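Local atomic coordinates of G protein coupled receptor (PDB entry 3T33), a protein that binds zinc as a member of the LanC-like protein family and may play a role in abscisic acid signalling in Arabidopsis. Residues A[299-302]-A[303-307]; A[310-313]-A[314-317]. All coordinates share one frame; numbering follows the deposited sequence.

Contact 1 of 2, residues A[299-302]-A[303-307]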
# COMPACT_ATOMS: atom_id res chain seq x y z
N VAL A 299 5.37 10.75 4.70
CA VAL A 299 4.97 10.44 6.08
C VAL A 299 6.07 9.70 6.74
O VAL A 299 6.43 10.03 7.89
CB VAL A 299 3.62 9.64 6.20
CG1 VAL A 299 3.52 8.91 7.58
CG2 VAL A 299 2.46 10.57 6.00
N LYS A 300 6.63 8.71 6.03
CA LYS A 300 7.77 7.92 6.56
C LYS A 300 9.01 8.82 6.75
O LYS A 300 9.68 8.79 7.78
CB LYS A 300 8.08 6.71 5.65
CG LYS A 300 9.32 5.97 6.02
CD LYS A 300 9.17 5.22 7.30
CE LYS A 300 10.41 4.52 7.61
NZ LYS A 300 10.43 4.00 9.03
N ALA A 301 9.32 9.63 5.77
CA ALA A 301 10.44 10.60 5.98
C ALA A 301 10.15 11.38 7.27
O ALA A 301 11.01 11.47 8.17
CB ALA A 301 10.57 11.52 4.81
N ALA A 302 8.93 11.89 7.40
CA ALA A 302 8.59 12.68 8.56
C ALA A 302 8.83 11.96 9.85
O ALA A 302 9.34 12.57 10.78
CB ALA A 302 7.15 13.14 8.49
N GLN A 303 8.46 10.67 9.94
CA GLN A 303 8.64 9.88 11.19
C GLN A 303 10.11 9.62 11.52
O GLN A 303 10.48 9.54 12.68
CB GLN A 303 7.92 8.51 11.12
CG GLN A 303 6.47 8.46 11.64
CD GLN A 303 5.67 7.21 11.13
OE1 GLN A 303 6.21 6.36 10.39
NE2 GLN A 303 4.37 7.13 11.51
N VAL A 304 10.93 9.44 10.50
CA VAL A 304 12.32 9.05 10.71
C VAL A 304 13.17 10.28 10.96
O VAL A 304 14.07 10.27 11.81
CB VAL A 304 12.96 8.37 9.45
CG1 VAL A 304 14.37 7.89 9.79
CG2 VAL A 304 12.16 7.23 8.97
N TYR A 305 12.90 11.33 10.19
CA TYR A 305 13.79 12.51 10.17
C TYR A 305 13.32 13.65 11.04
O TYR A 305 14.14 14.40 11.58
CB TYR A 305 14.07 12.94 8.73
CG TYR A 305 14.73 11.77 8.03
CD1 TYR A 305 15.77 11.08 8.67
CD2 TYR A 305 14.32 11.33 6.75
CE1 TYR A 305 16.40 10.00 8.07
CE2 TYR A 305 14.96 10.21 6.11
CZ TYR A 305 15.99 9.56 6.79
OH TYR A 305 16.64 8.46 6.26
N ASN A 306 12.00 13.72 11.23
CA ASN A 306 11.36 14.80 11.99
C ASN A 306 11.71 16.20 11.51
O ASN A 306 12.30 16.99 12.20
CB ASN A 306 11.58 14.67 13.50
CG ASN A 306 10.44 15.32 14.28
OD1 ASN A 306 9.42 15.71 13.67
ND2 ASN A 306 10.59 15.45 15.60
N THR A 307 11.29 16.49 10.30
CA THR A 307 11.68 17.72 9.68
C THR A 307 10.39 18.42 9.38
O THR A 307 9.42 17.77 9.00
CB THR A 307 12.41 17.37 8.38
OG1 THR A 307 13.75 16.98 8.71
CG2 THR A 307 12.48 18.50 7.46

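Contact 2 of 2, residues A[310-313]-A[314-317]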
# COMPACT_ATOMS: atom_id res chain seq x y z
N PHE A 310 9.12 17.94 5.76
CA PHE A 310 8.57 16.64 5.40
C PHE A 310 7.17 16.56 5.95
O PHE A 310 6.25 16.33 5.18
CB PHE A 310 9.44 15.45 5.92
CG PHE A 310 10.79 15.28 5.20
CD1 PHE A 310 10.96 15.68 3.87
CD2 PHE A 310 11.87 14.70 5.85
CE1 PHE A 310 12.18 15.55 3.21
CE2 PHE A 310 13.09 14.54 5.20
CZ PHE A 310 13.24 14.98 3.86
N VAL A 311 7.01 16.81 7.26
CA VAL A 311 5.70 16.93 7.90
C VAL A 311 4.73 17.76 7.03
O VAL A 311 3.64 17.29 6.66
CB VAL A 311 5.81 17.60 9.30
CG1 VAL A 311 4.47 17.66 10.00
CG2 VAL A 311 6.74 16.86 10.17
N GLU A 312 5.15 18.96 6.66
CA GLU A 312 4.25 19.87 5.99
C GLU A 312 3.98 19.42 4.58
O GLU A 312 2.84 19.55 4.09
CB GLU A 312 4.79 21.32 6.00
CG GLU A 312 4.67 22.04 7.38
CD GLU A 312 5.06 23.55 7.30
OE1 GLU A 312 5.60 23.98 6.24
OE2 GLU A 312 4.80 24.30 8.30
N ALA A 313 5.02 18.89 3.94
CA ALA A 313 4.90 18.38 2.59
C ALA A 313 3.93 17.18 2.54
O ALA A 313 3.09 17.08 1.63
CB ALA A 313 6.26 18.01 2.04
N ALA A 314 4.04 16.30 3.54
CA ALA A 314 3.10 15.16 3.70
C ALA A 314 1.67 15.67 3.83
O ALA A 314 0.78 15.14 3.16
CB ALA A 314 3.45 14.31 4.93
N MET A 315 1.47 16.70 4.66
CA MET A 315 0.14 17.26 4.88
C MET A 315 -0.36 17.84 3.62
O MET A 315 -1.53 17.67 3.27
CB MET A 315 0.07 18.27 6.06
CG MET A 315 0.21 17.60 7.48
SD MET A 315 0.23 18.63 9.03
CE MET A 315 1.41 19.88 8.62
N GLU A 316 0.52 18.48 2.87
CA GLU A 316 0.09 19.13 1.62
C GLU A 316 -0.27 18.15 0.54
O GLU A 316 -1.17 18.41 -0.27
CB GLU A 316 1.21 20.05 1.10
CG GLU A 316 1.41 21.27 1.95
CD GLU A 316 2.34 22.31 1.28
OE1 GLU A 316 3.23 22.85 2.00
OE2 GLU A 316 2.19 22.58 0.05
N ALA A 317 0.48 17.05 0.48
CA ALA A 317 0.16 15.94 -0.41
C ALA A 317 -1.22 15.35 -0.02
O ALA A 317 -2.02 15.02 -0.89
CB ALA A 317 1.26 14.88 -0.35

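Contact 1 of 2, residues A[299-302]-A[303-307]
The carbonyl oxygen Ala301 O takes two backbone N-H groups at the end of helix 291-305: a near-straight bond from Tyr305 N at 2.8 Å and a weak one from Val304 N at 3.1 Å. The side chain of Tyr305 passes close to the same oxygen, with CB 3.4 Å from Ala301 O and CG set opposite its own carbonyl carbon (chi1 -59°), and ring atom CD2 lies 4.2 Å from Ala301 CB. Val304 CG1 rests on one face of this ring, near its rim. The other methyl of Val304, CG2, packs against Lys300 one turn earlier; the lysine chain bends at chi2 (70°) and brings CE to 3.5 Å from Val304 CG2, with CD and the amine NZ also lying against that methyl. The last helical turn closes with Asn306 N bound to Ala302 O at 2.9 Å, the donor standing well above the carbonyl plane. Asn306 itself then leaves the helix with positive phi (54°), and Thr307 precedes the next one. Around this C-terminal turn, Val299 and Gln303 face helix 336-350, Lys300 and Tyr305 meet Met244 of helix 236-244, Tyr305 also touches Ile253 and Lys257 of helix 250-265, and Ala301, Ala302 and Tyr305 pack on Phe310 of helix 308-324.

Contact 2 of 2, residues A[310-313]-A[314-317]
Phe310 O receives the N-H of Ala314 at 2.8 Å, nearly straight at 169°, and three more i to i+4 backbone bonds continue the alpha-helix: Met315 N to Val311 O, Glu316 N to Glu312 O at 2.8 Å, and Ala317 N to Ala313 O. The apolar contacts gather at the end of Met315. Its chain runs extended and then turns at chi3 (-48°), which swings the methyl back toward the preceding turn; Met315 CE lies 4.0 Å from Val311 CG1 and 4.1 Å from Glu312 CG. Val311 and Met315 run side by side in the same direction, whereas Glu312 slants across the methionine and offers only its aliphatic part. Of the charged groups, Glu316 OE2 is held by a salt bridge to Arg267, whereas Glu312 OE2 has a long, weak ion pair with Lys308. Glu312 OE1 and Glu316 OE1 stand 5.0 Å apart, two like charges without contact. Ala313 and Ala317 pack on Leu298 and Ala295 of helix 291-305. The chemistry is thus that of an amphipathic helix, Phe310 and the alanines Ala313 and Ala317 turned to helix 291-305 and carboxylates on another side, where Arg267, and more weakly Lys308, would probably ease the repulsion between them.

Contacts 1 and 2 lie on consecutive helices, 291-305 and 308-324, joined by a very short turn through Asn306 and Thr307, and their centres are about 10 Å apart. Phe310 does most of the joining: its CD2 is 3.6 Å from Ala301 CB, and its CE2 is 3.8 Å from Tyr305 CD2, so the ring opening contact 2 packs against the closing turn of contact 1. Ala302 CB adds a further touch at 3.9 Å from Val311 N. Together they form a helical hairpin in the all-helical LanC-like fold. Both are structural packing, away from the zinc site of Cys288, Cys333 and His334, with each centre about 18 Å from the centre of the chain.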